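Local coordinates for RagB/SusD family nutrient uptake outer membrane protein (Bacteroides thetaiotaomicron, PDB 7KV3) that probably binds glucose-containing glycans at the bacterial outer membrane surface and so takes part in nutrient uptake, at residues S304-P309 / S363-Y368; T89-W94 / W319-V324; N139-E144 / L200-M205; W62-Y67 / W112-S117. All coordinates share one frame; numbering follows the deposited sequence.

Contact 1. Residues S304-P309 / S363-Y368; sequences SPYIWP and SYTTRY. With BGC (beta-D-glucopyranose), chain B.
With CG of Tyr306 trans to the backbone N (chi1 -172°) and the Arg367 chain stretched out from CG to NE, the tyrosine ring and the guanidinium lie one on the other. Their planes differ by 18°, and Arg367 CZ stands 3.9 Å from the centre of the Tyr306 ring in a stacked cation-pi contact. CG1 of Ile307 covers the opposite ring face, while CG2 of Thr365 meets the edge, 3.7 Å from Tyr306 CD2. Held this way, and with NH1 also bonded to Trp319 O, the guanidinium turns its edge to a glucose of chain B: Arg367 NH1 donates to O4 (2.9 Å) and Arg367 NH2 to O3 (2.8 Å), gripping neighbouring hydroxyls. An alanine in place of Tyr306 removes the flat surface that helps to fix the guanidinium, which would probably be freer to turn and less firmly aimed at the sugar.

Thr365 N donates to Tyr306 O (2.9 Å); one water links Tyr306 N to Thr365 O, and another links Ile307 O to Thr365 OG1. Pro305, which opens the type II turn to Trp308, sets CB over the Tyr364 ring, 3.8 Å from Tyr364 CD2. Tyr364 CB packs on Trp308 CE3, and the Tyr364 hydroxyl is bonded to Asp370. The two loops, one after helix 299-303, the other before strand 373-375, meet against helix 346-356, where Trp308 and Tyr364 touch Leu350.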
# COMPACT_ATOMS: atom_id res chain seq x y z
N SER A 304 16.16 -3.18 4.43
CA SER A 304 17.52 -2.74 4.07
C SER A 304 18.53 -3.83 4.44
O SER A 304 18.19 -4.75 5.19
CB SER A 304 17.77 -1.39 4.66
OG SER A 304 16.81 -0.47 4.12
N PRO A 305 19.73 -3.83 3.82
CA PRO A 305 20.69 -4.94 3.95
C PRO A 305 21.25 -5.11 5.37
O PRO A 305 21.49 -4.12 6.02
CB PRO A 305 21.85 -4.58 3.01
CG PRO A 305 21.36 -3.41 2.17
CD PRO A 305 20.21 -2.78 2.92
N TYR A 306 21.36 -6.35 5.84
CA TYR A 306 21.78 -6.69 7.23
C TYR A 306 23.25 -6.34 7.41
O TYR A 306 24.11 -6.77 6.67
CB TYR A 306 21.45 -8.15 7.54
CG TYR A 306 21.65 -8.59 8.98
CD1 TYR A 306 20.97 -7.99 10.02
CD2 TYR A 306 22.48 -9.66 9.29
CE1 TYR A 306 21.11 -8.43 11.33
CE2 TYR A 306 22.64 -10.10 10.59
CZ TYR A 306 21.95 -9.48 11.61
OH TYR A 306 22.14 -9.88 12.90
N ILE A 307 23.54 -5.47 8.37
CA ILE A 307 24.92 -5.02 8.71
C ILE A 307 25.57 -4.43 7.47
O ILE A 307 26.77 -4.59 7.26
CB ILE A 307 25.75 -6.14 9.37
CG1 ILE A 307 24.92 -6.89 10.41
CG2 ILE A 307 27.00 -5.55 10.02
CD1 ILE A 307 25.59 -8.11 11.02
N TRP A 308 24.79 -3.68 6.71
CA TRP A 308 25.31 -2.66 5.77
C TRP A 308 26.19 -1.67 6.54
O TRP A 308 25.85 -1.26 7.66
CB TRP A 308 24.14 -1.95 5.06
CG TRP A 308 24.60 -0.96 4.04
CD1 TRP A 308 24.76 0.39 4.22
CD2 TRP A 308 25.04 -1.25 2.71
NE1 TRP A 308 25.25 0.95 3.07
CE2 TRP A 308 25.42 -0.02 2.13
CE3 TRP A 308 25.12 -2.42 1.94
CZ2 TRP A 308 25.89 0.07 0.82
CZ3 TRP A 308 25.58 -2.32 0.65
CH2 TRP A 308 25.97 -1.10 0.10
N PRO A 309 27.32 -1.23 5.96
CA PRO A 309 28.12 -0.15 6.53
C PRO A 309 27.46 1.23 6.37
O PRO A 309 27.61 1.85 5.30
CB PRO A 309 29.42 -0.22 5.72
CG PRO A 309 28.98 -0.77 4.39
CD PRO A 309 27.86 -1.74 4.69
N SER A 363 31.77 -5.42 3.01
CA SER A 363 30.67 -6.34 2.67
C SER A 363 29.49 -6.01 3.57
O SER A 363 29.69 -5.32 4.58
CB SER A 363 31.12 -7.78 2.80
OG SER A 363 31.42 -8.04 4.15
N TYR A 364 28.31 -6.46 3.19
CA TYR A 364 27.17 -6.59 4.12
C TYR A 364 27.03 -8.08 4.42
O TYR A 364 27.76 -8.86 3.82
CB TYR A 364 25.91 -5.91 3.55
CG TYR A 364 25.25 -6.60 2.39
CD1 TYR A 364 25.60 -6.30 1.09
CD2 TYR A 364 24.22 -7.51 2.59
CE1 TYR A 364 24.99 -6.92 0.02
CE2 TYR A 364 23.58 -8.13 1.53
CZ TYR A 364 23.97 -7.83 0.23
OH TYR A 364 23.37 -8.43 -0.84
N THR A 365 26.17 -8.43 5.37
CA THR A 365 25.84 -9.82 5.74
C THR A 365 24.60 -10.23 4.94
O THR A 365 23.50 -9.70 5.19
CB THR A 365 25.71 -9.92 7.26
OG1 THR A 365 26.95 -9.45 7.81
CG2 THR A 365 25.39 -11.31 7.74
N THR A 366 24.80 -11.13 3.97
CA THR A 366 23.77 -11.76 3.14
C THR A 366 22.87 -12.55 4.10
O THR A 366 23.41 -13.21 4.99
CB THR A 366 24.38 -12.60 2.02
OG1 THR A 366 25.15 -13.66 2.58
CG2 THR A 366 25.27 -11.78 1.10
N ARG A 367 21.56 -12.39 3.96
CA ARG A 367 20.55 -13.16 4.72
C ARG A 367 19.84 -14.08 3.72
O ARG A 367 20.28 -14.18 2.60
CB ARG A 367 19.66 -12.19 5.52
CG ARG A 367 20.09 -12.04 6.98
CD ARG A 367 19.12 -11.23 7.81
NE ARG A 367 19.30 -11.48 9.24
CZ ARG A 367 18.47 -11.07 10.19
NH1 ARG A 367 17.41 -10.36 9.89
NH2 ARG A 367 18.72 -11.36 11.46
N TYR A 368 18.72 -14.66 4.12
CA TYR A 368 17.95 -15.65 3.34
C TYR A 368 17.41 -15.00 2.05
O TYR A 368 16.88 -13.85 2.11
CB TYR A 368 16.88 -16.22 4.27
CG TYR A 368 16.03 -17.28 3.63
CD1 TYR A 368 16.63 -18.40 3.08
CD2 TYR A 368 14.65 -17.18 3.62
CE1 TYR A 368 15.86 -19.39 2.50
CE2 TYR A 368 13.86 -18.18 3.06
CZ TYR A 368 14.47 -19.28 2.49
OH TYR A 368 13.74 -20.27 1.90
C2 BGC B . 15.92 -9.42 15.32
C3 BGC B . 16.20 -9.66 13.85
C4 BGC B . 14.91 -10.02 13.16
C5 BGC B . 13.85 -8.92 13.42
C6 BGC B . 12.47 -9.21 12.81
C1 BGC B . 14.86 -8.36 15.51
O2 BGC B . 17.08 -8.91 15.95
O3 BGC B . 17.19 -10.69 13.74
O4 BGC B . 15.18 -10.16 11.78
O5 BGC B . 13.69 -8.77 14.83
O6 BGC B . 12.09 -10.57 13.01
O HOH W 1 21.18 -8.66 4.24
O HOH W 2 28.46 -7.06 7.38

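Contact 2. Residues T89-W94 / W319-V324; sequences TDNQPW and WGFCPV. With BGC (beta-D-glucopyranose), chain B.
Asp90 and Phe321 meet beside the glucose of chain B in a carbohydrate-binding site, where a carboxylate grips hydroxyls and an indole covers the sugar ring. Asp90 takes the hydroxyls with both oxygens: glucose O6 donates to OD1 (2.6 Å) and O4 to OD2 (2.7 Å). OD2 also accepts from Asp86 N, which helps to fix the carboxylate. The Asp90 and Phe321 side chains cross at about a right angle, with Asp90 OD2 3.5 Å from Phe321 CZ. Next, Asn91 brings ND2 over a face of the phenyl ring, 3.3 Å from Phe321 CZ, its amide tilted 44° from the ring. Backbone O of Asn91 accepts from Trp94 N at the start of helix 92-98. Trp94, with CG beside its backbone N (chi1 -64°), brings the six-membered ring obliquely to Phe321, Trp94 CZ3 lying 3.7 Å from Phe321 CD1. The same CZ3 touches Cys322 SG, while the indole NE1 is bonded to Tyr67 O.

From the other segment, Trp319 places one indole face against the sugar, its CE3 3.6 Å from glucose C5. An alanine at Trp319 would remove this platform and is likely to leave the C5 side of the glucose without its apolar cover, relying more on the hydroxyl bonds. Phe321 completes the surround edge-on: its CE2 lies 3.7 Å from glucose O4, the very hydroxyl that donates to Asp90 OD2.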
# COMPACT_ATOMS: atom_id res chain seq x y z
N THR A 89 11.76 -19.01 9.31
CA THR A 89 11.08 -18.89 10.62
C THR A 89 11.19 -17.45 11.13
O THR A 89 10.53 -17.15 12.15
CB THR A 89 11.59 -19.93 11.62
OG1 THR A 89 12.94 -19.65 11.97
CG2 THR A 89 11.48 -21.34 11.09
N ASP A 90 11.92 -16.57 10.42
CA ASP A 90 11.96 -15.12 10.77
C ASP A 90 10.73 -14.44 10.13
O ASP A 90 10.66 -14.41 8.90
CB ASP A 90 13.31 -14.53 10.34
CG ASP A 90 13.66 -13.23 11.04
OD1 ASP A 90 12.83 -12.78 11.89
OD2 ASP A 90 14.71 -12.63 10.70
N ASN A 91 9.81 -13.89 10.92
CA ASN A 91 8.46 -13.44 10.45
C ASN A 91 7.85 -14.61 9.65
O ASN A 91 7.54 -14.43 8.47
CB ASN A 91 8.52 -12.14 9.63
CG ASN A 91 8.65 -10.88 10.47
OD1 ASN A 91 8.03 -10.77 11.54
ND2 ASN A 91 9.40 -9.90 9.98
N GLN A 92 7.69 -15.77 10.29
CA GLN A 92 7.23 -17.03 9.63
C GLN A 92 5.90 -16.81 8.90
O GLN A 92 5.73 -17.38 7.84
CB GLN A 92 7.13 -18.19 10.62
CG GLN A 92 6.86 -19.53 9.96
CD GLN A 92 7.02 -20.69 10.91
OE1 GLN A 92 7.03 -20.53 12.12
NE2 GLN A 92 7.18 -21.89 10.36
N PRO A 93 4.90 -16.07 9.43
CA PRO A 93 3.65 -15.86 8.70
C PRO A 93 3.86 -15.32 7.28
O PRO A 93 3.12 -15.72 6.39
CB PRO A 93 2.87 -14.86 9.57
CG PRO A 93 3.42 -15.07 10.97
CD PRO A 93 4.87 -15.47 10.78
N TRP A 94 4.88 -14.49 7.08
CA TRP A 94 5.25 -13.91 5.77
C TRP A 94 5.67 -15.03 4.81
O TRP A 94 5.21 -15.01 3.69
CB TRP A 94 6.38 -12.89 5.88
CG TRP A 94 6.14 -11.64 6.66
CD1 TRP A 94 5.25 -11.41 7.66
CD2 TRP A 94 6.94 -10.45 6.57
NE1 TRP A 94 5.44 -10.16 8.19
CE2 TRP A 94 6.46 -9.55 7.53
CE3 TRP A 94 7.99 -10.06 5.75
CZ2 TRP A 94 7.01 -8.28 7.70
CZ3 TRP A 94 8.52 -8.79 5.89
CH2 TRP A 94 8.06 -7.93 6.88
N TRP A 319 17.24 -5.38 8.22
CA TRP A 319 17.15 -6.81 8.59
C TRP A 319 17.08 -7.71 7.35
O TRP A 319 16.87 -8.91 7.52
CB TRP A 319 15.99 -7.01 9.58
CG TRP A 319 16.16 -6.33 10.91
CD1 TRP A 319 17.31 -6.08 11.59
CD2 TRP A 319 15.11 -5.84 11.76
NE1 TRP A 319 17.05 -5.45 12.78
CE2 TRP A 319 15.71 -5.30 12.92
CE3 TRP A 319 13.72 -5.81 11.65
CZ2 TRP A 319 14.97 -4.72 13.95
CZ3 TRP A 319 12.99 -5.27 12.69
CH2 TRP A 319 13.61 -4.73 13.81
N GLY A 320 17.31 -7.19 6.15
CA GLY A 320 17.36 -8.01 4.92
C GLY A 320 16.06 -8.72 4.56
O GLY A 320 16.12 -9.83 3.99
N PHE A 321 14.90 -8.13 4.86
CA PHE A 321 13.61 -8.65 4.35
C PHE A 321 13.37 -8.07 2.95
O PHE A 321 13.95 -7.05 2.60
CB PHE A 321 12.45 -8.34 5.30
CG PHE A 321 12.43 -9.20 6.54
CD1 PHE A 321 11.79 -10.43 6.54
CD2 PHE A 321 13.02 -8.76 7.71
CE1 PHE A 321 11.75 -11.21 7.69
CE2 PHE A 321 12.97 -9.53 8.86
CZ PHE A 321 12.35 -10.76 8.85
N CYS A 322 12.54 -8.78 2.17
CA CYS A 322 12.09 -8.41 0.80
C CYS A 322 13.27 -7.98 -0.08
O CYS A 322 13.28 -6.88 -0.62
CB CYS A 322 11.00 -7.35 0.88
SG CYS A 322 9.59 -8.03 1.78
N PRO A 323 14.28 -8.86 -0.26
CA PRO A 323 15.23 -8.71 -1.35
C PRO A 323 14.45 -8.69 -2.67
O PRO A 323 13.44 -9.36 -2.78
CB PRO A 323 16.17 -9.91 -1.26
CG PRO A 323 15.49 -10.88 -0.31
CD PRO A 323 14.55 -10.06 0.55
N VAL A 324 14.89 -7.84 -3.59
CA VAL A 324 14.27 -7.72 -4.94
C VAL A 324 14.76 -8.92 -5.75
O VAL A 324 15.94 -9.16 -5.78
CB VAL A 324 14.62 -6.38 -5.60
CG1 VAL A 324 14.12 -6.34 -7.04
CG2 VAL A 324 14.06 -5.23 -4.79
C2 BGC B . 15.92 -9.42 15.32
C3 BGC B . 16.20 -9.66 13.85
C4 BGC B . 14.91 -10.02 13.16
C5 BGC B . 13.85 -8.92 13.42
C6 BGC B . 12.47 -9.21 12.81
C1 BGC B . 14.86 -8.36 15.51
O2 BGC B . 17.08 -8.91 15.95
O3 BGC B . 17.19 -10.69 13.74
O4 BGC B . 15.18 -10.16 11.78
O5 BGC B . 13.69 -8.77 14.83
O6 BGC B . 12.09 -10.57 13.01

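Contact 3. Residues N139-E144 / L200-M205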
# COMPACT_ATOMS: atom_id res chain seq x y z
N ASN A 139 -19.41 21.65 8.54
CA ASN A 139 -18.46 20.91 9.40
C ASN A 139 -18.98 19.49 9.65
O ASN A 139 -18.15 18.54 9.59
CB ASN A 139 -18.15 21.64 10.71
CG ASN A 139 -17.18 22.79 10.51
OD1 ASN A 139 -16.46 22.83 9.52
ND2 ASN A 139 -17.13 23.72 11.44
N ARG A 140 -20.29 19.34 9.90
CA ARG A 140 -20.96 18.02 10.05
C ARG A 140 -20.69 17.18 8.80
O ARG A 140 -20.21 16.04 8.93
CB ARG A 140 -22.47 18.18 10.22
CG ARG A 140 -23.23 16.88 10.45
CD ARG A 140 -24.71 17.12 10.72
NE ARG A 140 -24.94 17.98 11.89
CZ ARG A 140 -24.88 17.57 13.16
NH1 ARG A 140 -24.59 16.31 13.44
NH2 ARG A 140 -25.09 18.42 14.16
N ALA A 141 -21.00 17.70 7.62
CA ALA A 141 -20.72 17.02 6.33
C ALA A 141 -19.22 16.67 6.25
O ALA A 141 -18.89 15.52 5.89
CB ALA A 141 -21.21 17.89 5.18
N TYR A 142 -18.31 17.60 6.59
CA TYR A 142 -16.85 17.41 6.43
C TYR A 142 -16.35 16.26 7.32
O TYR A 142 -15.57 15.42 6.83
CB TYR A 142 -16.06 18.69 6.74
CG TYR A 142 -14.58 18.58 6.48
CD1 TYR A 142 -14.09 18.05 5.29
CD2 TYR A 142 -13.64 19.01 7.41
CE1 TYR A 142 -12.74 17.93 5.05
CE2 TYR A 142 -12.28 18.93 7.18
CZ TYR A 142 -11.83 18.40 5.98
OH TYR A 142 -10.50 18.29 5.72
N TYR A 143 -16.78 16.25 8.58
CA TYR A 143 -16.43 15.21 9.58
C TYR A 143 -16.94 13.85 9.11
O TYR A 143 -16.15 12.89 9.14
CB TYR A 143 -16.99 15.57 10.95
CG TYR A 143 -16.56 16.89 11.53
CD1 TYR A 143 -15.30 17.43 11.31
CD2 TYR A 143 -17.43 17.63 12.32
CE1 TYR A 143 -14.93 18.66 11.83
CE2 TYR A 143 -17.08 18.86 12.86
CZ TYR A 143 -15.82 19.37 12.61
OH TYR A 143 -15.49 20.56 13.17
N GLU A 144 -18.21 13.76 8.68
CA GLU A 144 -18.81 12.52 8.09
C GLU A 144 -18.00 12.06 6.87
O GLU A 144 -17.69 10.87 6.77
CB GLU A 144 -20.27 12.74 7.68
CG GLU A 144 -21.20 12.98 8.86
CD GLU A 144 -22.67 13.28 8.52
OE1 GLU A 144 -22.93 13.93 7.49
OE2 GLU A 144 -23.54 12.86 9.31
N LEU A 200 -22.06 14.10 -0.58
CA LEU A 200 -21.96 15.17 0.46
C LEU A 200 -21.35 16.41 -0.20
O LEU A 200 -21.62 17.52 0.26
CB LEU A 200 -21.10 14.73 1.65
CG LEU A 200 -21.73 13.77 2.67
CD1 LEU A 200 -20.74 13.44 3.79
CD2 LEU A 200 -23.02 14.34 3.28
N ASN A 201 -20.51 16.24 -1.22
CA ASN A 201 -19.99 17.38 -2.01
C ASN A 201 -19.24 18.36 -1.09
O ASN A 201 -19.46 19.57 -1.18
CB ASN A 201 -21.17 18.05 -2.71
CG ASN A 201 -20.72 18.95 -3.82
OD1 ASN A 201 -19.59 18.84 -4.29
ND2 ASN A 201 -21.61 19.84 -4.24
N VAL A 202 -18.38 17.86 -0.20
CA VAL A 202 -17.76 18.73 0.83
C VAL A 202 -16.23 18.66 0.73
O VAL A 202 -15.59 19.63 1.12
CB VAL A 202 -18.31 18.34 2.22
CG1 VAL A 202 -17.97 16.92 2.62
CG2 VAL A 202 -17.88 19.32 3.30
N LEU A 203 -15.66 17.59 0.17
CA LEU A 203 -14.20 17.35 0.20
C LEU A 203 -13.53 18.18 -0.88
O LEU A 203 -14.02 18.23 -2.00
CB LEU A 203 -13.93 15.87 -0.05
CG LEU A 203 -14.32 14.93 1.08
CD1 LEU A 203 -14.21 13.49 0.63
CD2 LEU A 203 -13.46 15.16 2.30
N PRO A 204 -12.37 18.81 -0.61
CA PRO A 204 -11.62 19.46 -1.68
C PRO A 204 -10.92 18.40 -2.56
O PRO A 204 -10.76 17.28 -2.17
CB PRO A 204 -10.65 20.33 -0.89
CG PRO A 204 -10.36 19.50 0.34
CD PRO A 204 -11.69 18.85 0.69
N MET A 205 -10.54 18.80 -3.77
CA MET A 205 -9.89 17.92 -4.76
C MET A 205 -8.46 17.64 -4.27
O MET A 205 -8.01 16.48 -4.36
CB MET A 205 -9.91 18.60 -6.13
CG MET A 205 -9.47 17.72 -7.29
SD MET A 205 -10.37 16.16 -7.49
CE MET A 205 -12.05 16.77 -7.55
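Val202 is one of two bumps here, straddling the backbone of helix 137-162 at Ala141 and Tyr142. Its two methyls divide the work: Val202 CG1 rests 3.7 Å from Ala141 O, and Val202 CG2 lies 3.7 Å from Tyr142 N. The small Ala141 methyl leaves room for the valine to settle, with Ala141 CB 4.1 Å from Val202 CG2, and Tyr142 CB closes in on the same methyl. The other bump, CD1 of Leu200, drops into the hollow between Ala141 O, at 3.5 Å, and Glu144 CB, at 4.0 Å. Leu203 meets the edge of the Tyr142 ring, CD2 against CE1, the two side chains crossing at about a right angle. Tyr142 CG stands trans to its backbone N (chi1 -175°), which carries the ring past Val202 to Leu203.

Asn201, with positive phi, ends helix 183-200 and bends the chain, leaving Leu200 and Val202 facing the same helix. Ala145 continues the groove, touched by Leu200, Val202 and Leu203, whereas Tyr143 points away and packs on helix 43-54. This is plain apolar packing of a helix end and its exit loop on a neighbouring helix, consistent with the TPR-related helical architecture of the SusD family.

Contact 4. Residues W62-Y67 / W112-S117; sequences WAFDEY and WKCAYS. With BGC (beta-D-glucopyranose), chain C.
Phe64 lays one face of its ring on the aliphatic part of Lys113: Lys113 CB sits 3.7 Å from the ring centre in a CH-pi contact, 15° off the normal, and Lys113 CD lies 3.7 Å from Phe64 CG. At the ring edge, near its plane, Cys114 SG approaches Phe64 CE2 to 3.8 Å, a sulfur-aromatic contact; the same sulfur touches Ala63 CB at 3.9 Å. Ser117 OG comes near Phe64 CZ while donating to Lys113 O (2.8 Å), which Ser117 N reaches from the opposite face of the carbonyl plane.

The extended lysine crosses the ring at a slant, and its NZ donates to a water that in turn donates to Glu66 OE2 and so bridges the ammonium and Glu66. Glu66 OE1 binds Tyr109 N and Gly110 N at the start of helix 110-130. Lys113 also makes a cation-pi contact with Tyr109.

Phe64 stands at the second position of a type I' turn, Ala63 to Glu66, closed by backbone bonds between Ala63 and Glu66 in both directions. Trp62 and Tyr67 flank this turn: Trp62 CE3 lies over the Tyr67 ring, Tyr67 OH donates to O4 of the chain C glucose (2.7 Å), and Trp62 CH2 is 3.5 Å from its C6. Packed on a helix by Phe64, the turn brings Trp62 and Tyr67 to the sugar, aromatic side chains of the kind that commonly line carbohydrate-binding sites.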
# COMPACT_ATOMS: atom_id res chain seq x y z
N TRP A 62 4.25 -1.68 12.50
CA TRP A 62 4.62 -2.16 13.86
C TRP A 62 3.47 -1.88 14.83
O TRP A 62 3.31 -0.71 15.25
CB TRP A 62 5.93 -1.57 14.38
CG TRP A 62 6.22 -1.98 15.80
CD1 TRP A 62 6.27 -1.15 16.88
CD2 TRP A 62 6.43 -3.31 16.31
NE1 TRP A 62 6.54 -1.86 18.02
CE2 TRP A 62 6.63 -3.18 17.71
CE3 TRP A 62 6.50 -4.59 15.74
CZ2 TRP A 62 6.89 -4.28 18.54
CZ3 TRP A 62 6.76 -5.67 16.55
CH2 TRP A 62 6.96 -5.52 17.94
N ALA A 63 2.68 -2.92 15.15
CA ALA A 63 1.51 -2.81 16.05
C ALA A 63 1.09 -4.20 16.51
O ALA A 63 1.26 -5.17 15.73
CB ALA A 63 0.38 -2.11 15.35
N PHE A 64 0.51 -4.28 17.72
CA PHE A 64 -0.04 -5.53 18.29
C PHE A 64 1.04 -6.61 18.22
O PHE A 64 0.74 -7.77 17.87
CB PHE A 64 -1.34 -5.87 17.57
CG PHE A 64 -2.35 -4.76 17.66
CD1 PHE A 64 -3.04 -4.53 18.85
CD2 PHE A 64 -2.58 -3.91 16.58
CE1 PHE A 64 -3.94 -3.47 18.95
CE2 PHE A 64 -3.50 -2.87 16.68
CZ PHE A 64 -4.17 -2.66 17.86
N ASP A 65 2.29 -6.19 18.42
CA ASP A 65 3.49 -7.05 18.50
C ASP A 65 3.80 -7.74 17.16
O ASP A 65 4.43 -8.80 17.22
CB ASP A 65 3.29 -8.09 19.61
CG ASP A 65 4.60 -8.70 20.07
OD1 ASP A 65 5.63 -8.01 19.95
OD2 ASP A 65 4.59 -9.87 20.53
N GLU A 66 3.39 -7.18 16.02
CA GLU A 66 3.72 -7.72 14.67
C GLU A 66 4.14 -6.61 13.69
O GLU A 66 3.70 -5.47 13.83
CB GLU A 66 2.50 -8.43 14.08
CG GLU A 66 2.21 -9.75 14.76
CD GLU A 66 0.91 -10.36 14.29
OE1 GLU A 66 0.61 -10.30 13.07
OE2 GLU A 66 0.20 -10.91 15.14
N TYR A 67 4.96 -6.99 12.72
CA TYR A 67 5.33 -6.21 11.51
C TYR A 67 4.40 -6.66 10.38
O TYR A 67 4.57 -7.76 9.90
CB TYR A 67 6.79 -6.48 11.13
CG TYR A 67 7.81 -6.25 12.20
CD1 TYR A 67 8.28 -4.98 12.46
CD2 TYR A 67 8.35 -7.30 12.94
CE1 TYR A 67 9.21 -4.74 13.45
CE2 TYR A 67 9.28 -7.07 13.95
CZ TYR A 67 9.71 -5.79 14.21
OH TYR A 67 10.65 -5.50 15.15
N TRP A 112 -5.32 -7.06 10.86
CA TRP A 112 -6.74 -7.28 11.25
C TRP A 112 -7.10 -6.30 12.38
O TRP A 112 -8.04 -5.53 12.22
CB TRP A 112 -6.93 -8.73 11.66
CG TRP A 112 -8.32 -9.08 12.09
CD1 TRP A 112 -8.89 -8.80 13.30
CD2 TRP A 112 -9.28 -9.87 11.37
NE1 TRP A 112 -10.15 -9.34 13.36
CE2 TRP A 112 -10.43 -9.98 12.18
CE3 TRP A 112 -9.31 -10.44 10.09
CZ2 TRP A 112 -11.56 -10.69 11.79
CZ3 TRP A 112 -10.45 -11.10 9.69
CH2 TRP A 112 -11.56 -11.22 10.53
N LYS A 113 -6.35 -6.31 13.47
CA LYS A 113 -6.61 -5.45 14.65
C LYS A 113 -6.51 -3.96 14.25
O LYS A 113 -7.29 -3.15 14.79
CB LYS A 113 -5.61 -5.80 15.75
CG LYS A 113 -5.89 -7.12 16.47
CD LYS A 113 -4.66 -7.62 17.20
CE LYS A 113 -4.86 -8.92 17.94
NZ LYS A 113 -3.61 -9.35 18.61
N CYS A 114 -5.58 -3.60 13.35
CA CYS A 114 -5.40 -2.20 12.91
C CYS A 114 -6.68 -1.74 12.20
O CYS A 114 -7.21 -0.70 12.59
CB CYS A 114 -4.18 -2.06 12.02
SG CYS A 114 -2.67 -2.15 13.00
N ALA A 115 -7.16 -2.55 11.26
CA ALA A 115 -8.29 -2.23 10.39
C ALA A 115 -9.54 -2.01 11.25
O ALA A 115 -10.27 -1.04 11.00
CB ALA A 115 -8.51 -3.36 9.43
N TYR A 116 -9.82 -2.96 12.15
CA TYR A 116 -11.03 -2.92 12.99
C TYR A 116 -10.91 -1.80 14.04
O TYR A 116 -11.97 -1.27 14.36
CB TYR A 116 -11.35 -4.30 13.56
CG TYR A 116 -12.08 -5.15 12.56
CD1 TYR A 116 -13.33 -4.79 12.12
CD2 TYR A 116 -11.46 -6.25 11.96
CE1 TYR A 116 -14.02 -5.55 11.18
CE2 TYR A 116 -12.12 -7.00 11.00
CZ TYR A 116 -13.40 -6.65 10.60
OH TYR A 116 -14.06 -7.34 9.63
N SER A 117 -9.71 -1.46 14.53
CA SER A 117 -9.48 -0.24 15.36
C SER A 117 -9.90 1.00 14.56
O SER A 117 -10.65 1.85 15.08
CB SER A 117 -8.06 -0.09 15.84
OG SER A 117 -7.69 -1.17 16.70
C2 BGC C . 14.54 -6.55 18.53
C3 BGC C . 13.85 -7.05 17.28
C4 BGC C . 12.39 -7.40 17.56
C5 BGC C . 11.73 -6.23 18.28
C6 BGC C . 10.28 -6.55 18.61
C1 BGC C . 13.74 -5.41 19.19
O2 BGC C . 15.77 -5.98 18.19
O3 BGC C . 14.47 -8.21 16.78
O4 BGC C . 11.74 -7.68 16.32
O5 BGC C . 12.43 -5.90 19.48
O6 BGC C . 10.20 -7.61 19.58
O HOH W 3 -1.15 -9.11 16.87

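In the fold
Contacts 1 and 2 share the glucose of chain B and grip it together: Arg367 NH1, bonded to the sugar, lies 2.8 Å from Trp319 O, a probable hydrogen bond, and is only weakly paired with Asp90. Ser304 O and Gly320 N, 2.8 Å apart, probably join two parts of one loop. Contact 4 lies 18 Å from contact 2 between centres and meets it directly, with Trp94 NE1 3.1 Å from Tyr67 O and Trp319 CH2 3.3 Å from Tyr67 OH, so the two glucose-contacting regions adjoin. Contact 3 stands apart: its nearest atoms are about 31 Å from contacts 1 and 2, across the centre of the chain, and about 14 Å from contact 4.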